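Local structure of CptN Toxin (Eubacterium rectale DSM 17629, 4RMO) at residues Trp46-Ser51 / Phe87-Met92; Val77-Ser82 / Leu111-Glu116; Met92-Asp97 / Lys148-Leu153. The protein is the toxin of a type III toxin-antitoxin system, binds its pseudoknotted RNA antitoxin, and is probably an endoribonuclease, as in related toxins linked to bacteriophage resistance. One frame throughout, in Å; residues are numbered along the deposited sequence.

Interaction 1. Residues Trp46-Ser51 / Phe87-Met92. With nucleotides of chain B.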
# COMPACT_ATOMS: atom_id res chain seq x y z
N TRP A 46 -1.69 13.09 21.49
CA TRP A 46 -2.70 12.11 21.80
C TRP A 46 -2.00 10.79 22.16
O TRP A 46 -1.15 10.28 21.41
CB TRP A 46 -3.68 11.94 20.67
CG TRP A 46 -4.56 13.10 20.59
CD1 TRP A 46 -4.40 14.22 19.81
CD2 TRP A 46 -5.75 13.31 21.35
NE1 TRP A 46 -5.41 15.13 20.07
CE2 TRP A 46 -6.25 14.59 21.01
CE3 TRP A 46 -6.43 12.56 22.31
CZ2 TRP A 46 -7.42 15.10 21.57
CZ3 TRP A 46 -7.60 13.07 22.86
CH2 TRP A 46 -8.09 14.32 22.47
N MSE A 47 -2.34 10.27 23.32
CA MSE A 47 -1.70 9.07 23.84
C MSE A 47 -2.71 7.98 23.97
O MSE A 47 -3.87 8.20 24.20
CB MSE A 47 -1.20 9.29 25.25
CG MSE A 47 -0.44 10.57 25.43
SE MSE A 47 1.26 10.47 24.44
CE MSE A 47 2.21 8.98 25.31
N ILE A 48 -2.22 6.74 23.90
CA ILE A 48 -3.04 5.55 24.11
C ILE A 48 -2.41 4.67 25.17
O ILE A 48 -1.26 4.24 25.07
CB ILE A 48 -3.14 4.75 22.80
CG1 ILE A 48 -3.70 5.66 21.68
CG2 ILE A 48 -4.01 3.53 22.97
CD1 ILE A 48 -3.66 5.01 20.32
N PRO A 49 -3.18 4.36 26.21
CA PRO A 49 -2.65 3.51 27.24
C PRO A 49 -2.64 2.04 26.82
O PRO A 49 -3.54 1.62 26.13
CB PRO A 49 -3.68 3.69 28.38
CG PRO A 49 -4.96 3.99 27.70
CD PRO A 49 -4.56 4.79 26.47
N LEU A 50 -1.67 1.25 27.30
CA LEU A 50 -1.64 -0.17 27.07
C LEU A 50 -2.00 -1.01 28.28
O LEU A 50 -1.80 -0.58 29.42
CB LEU A 50 -0.27 -0.63 26.61
CG LEU A 50 0.45 0.05 25.45
CD1 LEU A 50 1.53 -0.90 24.91
CD2 LEU A 50 -0.45 0.50 24.33
N SER A 51 -2.50 -2.20 28.02
CA SER A 51 -2.72 -3.20 29.01
C SER A 51 -2.20 -4.55 28.49
O SER A 51 -2.32 -4.85 27.31
CB SER A 51 -4.18 -3.26 29.34
OG SER A 51 -4.48 -4.42 30.14
N PHE A 87 -3.89 -2.09 23.02
CA PHE A 87 -3.91 -0.66 22.88
C PHE A 87 -5.34 -0.28 23.17
O PHE A 87 -6.23 -0.66 22.40
CB PHE A 87 -3.57 -0.25 21.48
CG PHE A 87 -2.09 -0.33 21.15
CD1 PHE A 87 -1.44 -1.56 21.04
CD2 PHE A 87 -1.39 0.81 20.86
CE1 PHE A 87 -0.12 -1.62 20.69
CE2 PHE A 87 -0.07 0.76 20.50
CZ PHE A 87 0.58 -0.45 20.44
N LEU A 88 -5.59 0.40 24.28
CA LEU A 88 -6.95 0.74 24.66
C LEU A 88 -7.26 2.10 24.04
O LEU A 88 -7.27 3.14 24.69
CB LEU A 88 -7.16 0.75 26.15
CG LEU A 88 -6.73 -0.48 26.97
CD1 LEU A 88 -7.39 -0.51 28.36
CD2 LEU A 88 -6.90 -1.77 26.27
N ILE A 89 -7.53 2.05 22.74
CA ILE A 89 -7.73 3.25 21.96
C ILE A 89 -8.98 3.97 22.49
O ILE A 89 -9.04 5.21 22.49
CB ILE A 89 -7.88 2.88 20.47
CG1 ILE A 89 -6.66 2.05 20.03
CG2 ILE A 89 -8.02 4.13 19.63
CD1 ILE A 89 -6.60 1.71 18.55
N GLN A 90 -9.97 3.19 22.92
CA GLN A 90 -11.14 3.70 23.64
C GLN A 90 -10.80 4.76 24.69
O GLN A 90 -11.57 5.69 24.89
CB GLN A 90 -11.86 2.54 24.34
CG GLN A 90 -10.96 1.74 25.26
CD GLN A 90 -11.66 0.57 25.89
OE1 GLN A 90 -12.56 -0.03 25.30
NE2 GLN A 90 -11.21 0.19 27.10
N ASP A 91 -9.63 4.63 25.32
CA ASP A 91 -9.29 5.44 26.49
C ASP A 91 -8.18 6.41 26.18
O ASP A 91 -7.44 6.85 27.07
CB ASP A 91 -8.88 4.54 27.63
CG ASP A 91 -10.04 3.73 28.15
OD1 ASP A 91 -11.15 4.27 28.25
OD2 ASP A 91 -9.83 2.56 28.54
N MSE A 92 -8.05 6.74 24.92
CA MSE A 92 -7.00 7.67 24.52
C MSE A 92 -7.28 9.05 25.07
O MSE A 92 -8.44 9.40 25.33
CB MSE A 92 -6.93 7.75 23.01
CG MSE A 92 -8.22 8.37 22.44
SE MSE A 92 -8.20 8.21 20.47
CE MSE A 92 -6.74 9.43 20.03
P G B 3 -14.75 -5.01 34.59
OP1 G B 3 -15.61 -6.14 34.86
OP2 G B 3 -13.59 -5.19 33.66
O5' G B 3 -15.52 -3.77 33.98
C5' G B 3 -16.63 -3.17 34.66
C4' G B 3 -16.91 -1.81 34.07
O4' G B 3 -15.74 -0.97 34.25
C3' G B 3 -17.17 -1.77 32.57
O3' G B 3 -18.55 -1.97 32.26
C2' G B 3 -16.76 -0.35 32.22
O2' G B 3 -17.76 0.61 32.47
C1' G B 3 -15.55 -0.15 33.12
N9 G B 3 -14.29 -0.53 32.48
C8 G B 3 -13.70 -1.76 32.50
N7 G B 3 -12.61 -1.82 31.78
C5 G B 3 -12.47 -0.53 31.27
C6 G B 3 -11.47 0.01 30.43
O6 G B 3 -10.46 -0.54 29.99
N1 G B 3 -11.71 1.35 30.16
C2 G B 3 -12.79 2.07 30.60
N2 G B 3 -12.87 3.34 30.20
N3 G B 3 -13.73 1.57 31.39
C4 G B 3 -13.50 0.27 31.69
P U B 4 -19.08 -3.35 31.63
OP1 U B 4 -20.42 -3.54 32.20
OP2 U B 4 -18.04 -4.39 31.78
O5' U B 4 -19.13 -3.04 30.07
C5' U B 4 -19.95 -1.97 29.56
C4' U B 4 -19.80 -1.89 28.06
O4' U B 4 -18.48 -1.35 27.74
C3' U B 4 -19.89 -3.23 27.30
O3' U B 4 -20.28 -3.02 25.95
C2' U B 4 -18.42 -3.63 27.19
O2' U B 4 -18.10 -4.54 26.16
C1' U B 4 -17.78 -2.27 26.93
N1 U B 4 -16.37 -2.20 27.28
C2 U B 4 -15.49 -1.70 26.33
O2 U B 4 -15.85 -1.31 25.24
N3 U B 4 -14.18 -1.66 26.72
C4 U B 4 -13.67 -2.07 27.94
O4 U B 4 -12.47 -1.93 28.17
C5 U B 4 -14.64 -2.57 28.86
C6 U B 4 -15.92 -2.61 28.51
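One backbone hydrogen bond ties strand residues Trp46-Ser51 to the strand end and turn at Phe87-Met92: Leu88 N donates to Pro49 O over 3.0 Å, with a 167° angle at the hydrogen. Beside it, the antiparallel non-hydrogen-bonded pair Leu50 and Phe87 puts its side chains on the same face of the sheet, and with CG of both anti to the carbonyl carbon these lie alongside each other. Leu50 CD2 sits over the Phe87 ring, 3.7 Å from its centroid and 14° off the normal, a CH-pi contact. Ile48 CG2, anti to the backbone N, lies 3.7 Å from Leu88 O and near Phe87 CB; its CG1 lies beside Met92 CB, the two side chains pointing the same way. Selenomethionine Met92 bends at its third torsion (-68°), bringing CE within 3.9 Å of Trp46 CE3.

The turn is held by its own backbone (Asp91 N to Leu88 O, Met92 N to Ile89 O), and Ile89 packs on helix 116-134. Asp91 OD1 and OD2 accept at 2.8 Å from N2 and N1, respectively, of G3 of chain B. Gln90 OE1 accepts from N3 of U4 of chain B, and its NE2 donates to O4, both at 2.7 Å. Gln90 NE2 also reaches Asp91 OD2, coupling the two base-binding side chains. Engaging the Watson-Crick edges implies base-specific recognition, with Asp91 probably ionised.

Interaction 2. Residues Val77-Ser82 / Leu111-Glu116. With CA (calcium ion), chain Q; nucleotides of chain F.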
# COMPACT_ATOMS: atom_id res chain seq x y z
N VAL A 77 -1.56 -6.24 19.45
CA VAL A 77 -0.46 -6.57 18.60
C VAL A 77 0.78 -6.91 19.43
O VAL A 77 0.95 -6.45 20.57
CB VAL A 77 -0.18 -5.41 17.62
CG1 VAL A 77 0.37 -4.19 18.33
CG2 VAL A 77 0.79 -5.84 16.52
N LYS A 78 1.64 -7.74 18.86
CA LYS A 78 2.88 -8.14 19.49
C LYS A 78 3.85 -6.99 19.32
O LYS A 78 4.13 -6.58 18.19
CB LYS A 78 3.41 -9.40 18.79
CG LYS A 78 4.05 -10.43 19.69
CD LYS A 78 4.48 -11.68 18.92
CE LYS A 78 3.27 -12.59 18.74
NZ LYS A 78 3.52 -13.92 18.13
N LEU A 79 4.39 -6.49 20.42
CA LEU A 79 5.42 -5.43 20.34
C LEU A 79 6.80 -6.03 20.11
O LEU A 79 6.98 -7.25 20.11
CB LEU A 79 5.46 -4.60 21.62
CG LEU A 79 4.11 -4.01 22.02
CD1 LEU A 79 4.30 -3.11 23.23
CD2 LEU A 79 3.52 -3.22 20.86
N ASP A 80 7.79 -5.17 19.96
CA ASP A 80 9.16 -5.60 19.70
C ASP A 80 9.82 -6.32 20.92
O ASP A 80 10.90 -6.86 20.79
CB ASP A 80 10.02 -4.41 19.25
CG ASP A 80 9.51 -3.77 17.94
OD1 ASP A 80 8.75 -4.43 17.24
OD2 ASP A 80 9.89 -2.63 17.63
N ASP A 81 9.15 -6.34 22.08
CA ASP A 81 9.58 -7.18 23.17
C ASP A 81 9.03 -8.63 23.03
O ASP A 81 9.17 -9.43 23.94
CB ASP A 81 9.15 -6.57 24.53
CG ASP A 81 7.63 -6.47 24.70
OD1 ASP A 81 6.84 -7.04 23.89
OD2 ASP A 81 7.21 -5.81 25.68
N SER A 82 8.35 -8.89 21.90
CA SER A 82 7.83 -10.18 21.54
C SER A 82 6.66 -10.62 22.38
O SER A 82 6.27 -11.78 22.33
CB SER A 82 8.94 -11.23 21.53
OG SER A 82 10.04 -10.74 20.75
N LEU A 111 11.73 1.57 23.46
CA LEU A 111 10.72 0.72 22.86
C LEU A 111 9.80 1.58 22.00
O LEU A 111 9.32 2.62 22.43
CB LEU A 111 9.89 0.02 23.91
CG LEU A 111 8.97 -1.07 23.41
CD1 LEU A 111 9.77 -2.26 22.90
CD2 LEU A 111 8.02 -1.55 24.50
N ARG A 112 9.55 1.15 20.79
CA ARG A 112 8.65 1.85 19.92
C ARG A 112 7.99 0.86 18.94
O ARG A 112 8.36 -0.33 18.86
CB ARG A 112 9.36 3.02 19.26
CG ARG A 112 10.39 2.62 18.24
CD ARG A 112 11.62 3.53 18.19
NE ARG A 112 12.66 2.67 18.72
CZ ARG A 112 13.60 2.04 18.02
NH1 ARG A 112 13.77 2.22 16.73
NH2 ARG A 112 14.40 1.23 18.67
N LEU A 113 6.93 1.31 18.29
CA LEU A 113 6.20 0.42 17.36
C LEU A 113 6.89 0.59 16.00
O LEU A 113 6.51 1.40 15.20
CB LEU A 113 4.73 0.79 17.32
CG LEU A 113 3.84 -0.20 16.61
CD1 LEU A 113 3.81 -1.54 17.29
CD2 LEU A 113 2.43 0.37 16.56
N THR A 114 7.95 -0.21 15.76
CA THR A 114 8.77 -0.08 14.55
C THR A 114 8.06 -0.62 13.31
O THR A 114 8.34 -0.15 12.21
CB THR A 114 10.10 -0.84 14.69
OG1 THR A 114 9.84 -2.21 15.09
CG2 THR A 114 10.97 -0.16 15.70
N SER A 115 7.18 -1.61 13.48
CA SER A 115 6.38 -2.12 12.36
C SER A 115 5.40 -1.06 11.85
O SER A 115 4.31 -0.87 12.42
CB SER A 115 5.62 -3.37 12.78
OG SER A 115 6.48 -4.47 13.01
N GLU A 116 5.77 -0.38 10.78
CA GLU A 116 4.95 0.69 10.24
C GLU A 116 3.54 0.28 9.91
O GLU A 116 2.62 1.07 10.07
CB GLU A 116 5.59 1.37 9.04
CG GLU A 116 6.88 2.10 9.37
CD GLU A 116 7.60 2.57 8.09
OE1 GLU A 116 6.96 3.32 7.33
OE2 GLU A 116 8.75 2.18 7.84
CA CA Q . 9.53 -6.21 15.71
P G F 13 14.40 -8.42 10.31
OP1 G F 13 15.78 -8.83 9.97
OP2 G F 13 13.48 -9.38 10.95
O5' G F 13 14.59 -7.10 11.17
C5' G F 13 13.56 -6.66 12.07
C4' G F 13 13.83 -5.24 12.46
O4' G F 13 13.49 -4.40 11.35
C3' G F 13 13.01 -4.71 13.64
O3' G F 13 13.71 -5.00 14.86
C2' G F 13 12.98 -3.22 13.36
O2' G F 13 14.19 -2.62 13.77
C1' G F 13 12.91 -3.19 11.83
N9 G F 13 11.57 -3.07 11.26
C8 G F 13 10.56 -3.99 11.25
N7 G F 13 9.49 -3.58 10.63
C5 G F 13 9.83 -2.31 10.18
C6 G F 13 9.08 -1.36 9.45
O6 G F 13 7.90 -1.45 9.03
N1 G F 13 9.81 -0.20 9.21
C2 G F 13 11.11 0.01 9.61
N2 G F 13 11.64 1.20 9.32
N3 G F 13 11.81 -0.85 10.32
C4 G F 13 11.13 -1.99 10.54
P A F 14 12.90 -5.42 16.19
OP1 A F 14 13.33 -6.75 16.61
OP2 A F 14 11.42 -5.18 15.99
O5' A F 14 13.45 -4.36 17.24
C5' A F 14 13.19 -2.96 17.05
C4' A F 14 13.94 -2.15 18.08
O4' A F 14 13.55 -2.61 19.41
C3' A F 14 15.44 -2.36 18.05
O3' A F 14 16.08 -1.53 17.11
C2' A F 14 15.83 -2.01 19.48
O2' A F 14 15.93 -0.62 19.68
C1' A F 14 14.67 -2.61 20.26
N9 A F 14 14.89 -3.98 20.77
C8 A F 14 14.11 -5.10 20.64
N7 A F 14 14.57 -6.14 21.30
C5 A F 14 15.71 -5.65 21.93
C6 A F 14 16.64 -6.25 22.81
N6 A F 14 16.58 -7.52 23.19
N1 A F 14 17.64 -5.48 23.29
C2 A F 14 17.71 -4.20 22.89
N3 A F 14 16.89 -3.52 22.08
C4 A F 14 15.90 -4.31 21.64
P U F 42 17.95 -10.74 28.74
OP1 U F 42 19.01 -10.24 29.67
OP2 U F 42 17.24 -12.02 28.95
O5' U F 42 16.83 -9.62 28.70
C5' U F 42 17.14 -8.26 28.29
C4' U F 42 15.86 -7.48 28.06
O4' U F 42 15.09 -8.13 27.00
C3' U F 42 14.94 -7.40 29.27
O3' U F 42 14.28 -6.16 29.36
C2' U F 42 13.88 -8.45 28.96
O2' U F 42 12.66 -8.18 29.59
C1' U F 42 13.77 -8.29 27.46
N1 U F 42 13.16 -9.46 26.80
C2 U F 42 12.03 -9.21 26.07
O2 U F 42 11.57 -8.10 25.93
N3 U F 42 11.45 -10.33 25.50
C4 U F 42 11.89 -11.63 25.58
O4 U F 42 11.25 -12.52 25.02
C5 U F 42 13.07 -11.81 26.37
C6 U F 42 13.65 -10.74 26.95
O HOH W 1 11.01 -1.07 19.73
O HOH W 2 6.60 -3.28 16.13
O HOH W 3 9.00 -4.54 14.01
O HOH W 4 10.46 -7.94 17.21
O HOH W 5 10.83 -7.48 14.17
O HOH W 6 7.32 -6.93 14.82
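The tightest part of this contact is a buried polar pair. OD2 of Asp80, the residue after Leu79 in a type I turn ending at Ser82, accepts a hydrogen bond from Thr114 OG1 on its syn lone pair at 2.6 Å. It probably also accepts from water 1, which itself accepts from Arg112 N. Asp80 OD2 lies 3.0 Å from Arg112 O as well, an acceptor-acceptor contact beside these two donors. Beneath lies a looser apolar floor: Leu79 and Leu113 cross at about a right angle, Leu79 CD2 4.0 Å from Leu113 CD1, and Leu79 CD1 meets Leu111 CD2 at 4.2 Å.

The other side is hydrated. Asp80 OD1 binds the calcium ion at 2.5 Å; OP2 of A14 of chain F lies 2.2 Å from the calcium, and waters 3, 4, 5 and 6 complete six ligands. Water 3 donates to Thr114 OG1, so the residue that orients Asp80 also steadies a metal-bound water. Farther along, Glu116 OE2 accepts from N1 of G13 of chain F at 2.9 Å.

Calcium thus bridges a carboxylate and a phosphate that would be expected to repel each other, Asp80 OD1 and A14 OP2 being 3.0 Å apart, and probably keeps Asp80 ionised.

Interaction 3. Residues Met92-Asp97 / Lys148-Leu153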
# COMPACT_ATOMS: atom_id res chain seq x y z
N MSE A 92 -8.05 6.74 24.92
CA MSE A 92 -7.00 7.67 24.52
C MSE A 92 -7.28 9.05 25.07
O MSE A 92 -8.44 9.40 25.33
CB MSE A 92 -6.93 7.75 23.01
CG MSE A 92 -8.22 8.37 22.44
SE MSE A 92 -8.20 8.21 20.47
CE MSE A 92 -6.74 9.43 20.03
N PHE A 93 -6.23 9.86 25.18
CA PHE A 93 -6.37 11.15 25.82
C PHE A 93 -5.24 12.07 25.48
O PHE A 93 -4.21 11.62 25.00
CB PHE A 93 -6.39 10.96 27.36
CG PHE A 93 -5.10 10.36 27.89
CD1 PHE A 93 -4.04 11.16 28.23
CD2 PHE A 93 -4.99 9.01 28.06
CE1 PHE A 93 -2.89 10.63 28.74
CE2 PHE A 93 -3.82 8.45 28.55
CZ PHE A 93 -2.75 9.28 28.88
N PRO A 94 -5.42 13.36 25.72
CA PRO A 94 -4.39 14.31 25.33
C PRO A 94 -3.47 14.70 26.43
O PRO A 94 -3.81 14.61 27.59
CB PRO A 94 -5.20 15.53 24.93
CG PRO A 94 -6.40 15.47 25.81
CD PRO A 94 -6.66 14.03 26.11
N ILE A 95 -2.28 15.13 26.07
CA ILE A 95 -1.28 15.47 27.04
C ILE A 95 -0.31 16.51 26.46
O ILE A 95 -0.30 16.76 25.26
CB ILE A 95 -0.50 14.22 27.44
CG1 ILE A 95 0.18 14.41 28.77
CG2 ILE A 95 0.57 13.85 26.42
CD1 ILE A 95 0.42 13.09 29.49
N SER A 96 0.46 17.16 27.32
CA SER A 96 1.47 18.11 26.88
C SER A 96 2.81 17.64 27.36
O SER A 96 2.90 16.79 28.24
CB SER A 96 1.19 19.54 27.42
OG SER A 96 1.27 19.60 28.83
N ASP A 97 3.82 18.25 26.81
CA ASP A 97 5.18 17.80 26.96
C ASP A 97 5.66 17.71 28.40
O ASP A 97 6.46 16.84 28.74
CB ASP A 97 6.12 18.73 26.18
CG ASP A 97 7.09 17.96 25.34
OD1 ASP A 97 6.64 17.49 24.26
OD2 ASP A 97 8.28 17.85 25.76
N LYS A 148 -12.53 17.98 28.85
CA LYS A 148 -12.08 18.74 30.00
C LYS A 148 -10.55 18.80 30.05
O LYS A 148 -9.97 19.87 30.23
CB LYS A 148 -12.64 18.12 31.28
CG LYS A 148 -12.38 18.94 32.53
CD LYS A 148 -13.09 18.32 33.72
CE LYS A 148 -12.21 18.48 34.96
NZ LYS A 148 -12.97 18.35 36.23
N ILE A 149 -9.89 17.65 29.84
CA ILE A 149 -8.41 17.60 29.83
C ILE A 149 -7.85 18.46 28.71
O ILE A 149 -6.92 19.24 28.92
CB ILE A 149 -7.88 16.16 29.67
CG1 ILE A 149 -8.32 15.29 30.85
CG2 ILE A 149 -6.36 16.20 29.63
CD1 ILE A 149 -8.17 13.81 30.60
N TYR A 150 -8.43 18.33 27.53
CA TYR A 150 -7.99 19.10 26.38
C TYR A 150 -8.04 20.62 26.65
O TYR A 150 -7.08 21.33 26.38
CB TYR A 150 -8.88 18.75 25.19
CG TYR A 150 -8.49 19.28 23.84
CD1 TYR A 150 -7.28 18.94 23.26
CD2 TYR A 150 -9.38 20.03 23.07
CE1 TYR A 150 -6.95 19.38 22.00
CE2 TYR A 150 -9.07 20.46 21.80
CZ TYR A 150 -7.85 20.14 21.27
OH TYR A 150 -7.51 20.55 20.01
N GLU A 151 -9.14 21.08 27.22
CA GLU A 151 -9.28 22.53 27.56
C GLU A 151 -8.28 22.94 28.63
O GLU A 151 -7.64 23.98 28.50
CB GLU A 151 -10.71 22.86 28.01
CG GLU A 151 -11.69 22.65 26.85
CD GLU A 151 -13.14 22.84 27.22
OE1 GLU A 151 -13.46 22.92 28.43
OE2 GLU A 151 -13.97 22.89 26.29
N ARG A 152 -8.08 22.11 29.65
CA ARG A 152 -7.08 22.44 30.67
C ARG A 152 -5.70 22.60 30.05
O ARG A 152 -4.96 23.52 30.43
CB ARG A 152 -7.05 21.40 31.76
CG ARG A 152 -6.30 21.81 33.03
CD ARG A 152 -7.05 21.37 34.30
NE ARG A 152 -6.31 21.10 35.54
CZ ARG A 152 -5.09 21.53 35.87
NH1 ARG A 152 -4.36 22.30 35.07
NH2 ARG A 152 -4.60 21.17 37.03
N LEU A 153 -5.38 21.75 29.07
CA LEU A 153 -4.05 21.82 28.43
C LEU A 153 -3.87 23.11 27.65
O LEU A 153 -2.80 23.67 27.64
CB LEU A 153 -3.78 20.60 27.53
CG LEU A 153 -3.72 19.24 28.25
CD1 LEU A 153 -3.71 18.12 27.24
CD2 LEU A 153 -2.50 19.16 29.18
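Two helix side chains take the same first torsion: Leu153 (chi1 -64°) and Ile149 both hold their CG or CG1 anti to the carbonyl carbon, which leaves Ile149 CG2 anti to the backbone N and directed at the strand. Tyr150 takes the other course, CG anti to the backbone N (chi1 -172°), so that CB borders the contact while the ring passes along its flank. The result is alpha-on-beta packing: the C-terminal helix 146-153 covers strand 93-96 of the antiparallel sheet. The two short axes are nearly aligned, 17° between their N-to-C directions, and approach to 8.0 Å.

Alternation along the strand sets the partners. Pro94 and Ser96 direct CB toward the helix, whereas Ile95 directs it away. Pro94 is the central piece, its ring touched by three helix residues: CG lies 3.9 Å from Ile149 CG2 and 4.2 Å from Tyr150 CB, and CB lies 3.8 Å from Leu153 CD1. Ile149 and Leu153 stand one helical turn apart, joined by the bond from Leu153 N to Ile149 O, and so present a common apolar side. No hydrogen bond crosses between the segments.

Support from outside is of two kinds: Tyr150 OH is hydrogen-bonded to Asp38 OD2, which fixes the ring end, and Ile149 packs on Phe13 and Met17 of helix 11-17. The two methyls of Leu153 divide the strand between them: CD1 rests 3.5 Å from Ile95 N, over the backbone, and CD2 stands 3.8 Å from Ser96 OG.

How the interactions relate
All three contacts reach the same antiparallel sheet. Interaction 1 lies at the chain's centre; the centres of interactions 2 and 3 lie about 15 and about 14 Å from that of interaction 1, and about 25 Å from each other, without touch. Interactions 1 and 3 follow in series and share Met92, with strands 44-51 and 93-96 as neighbours, whereas the segments of interaction 2 alternate with those of each of the others. Phe87 CE1 packs 3.5 Å from Val77 CG1, joining interactions 1 and 2. Interaction 1 thus combines the core with the site for chain B, and interaction 2 carries the site for chain F, with the C-terminal helix packed on the sheet on the other side of the chain's centre from interaction 2.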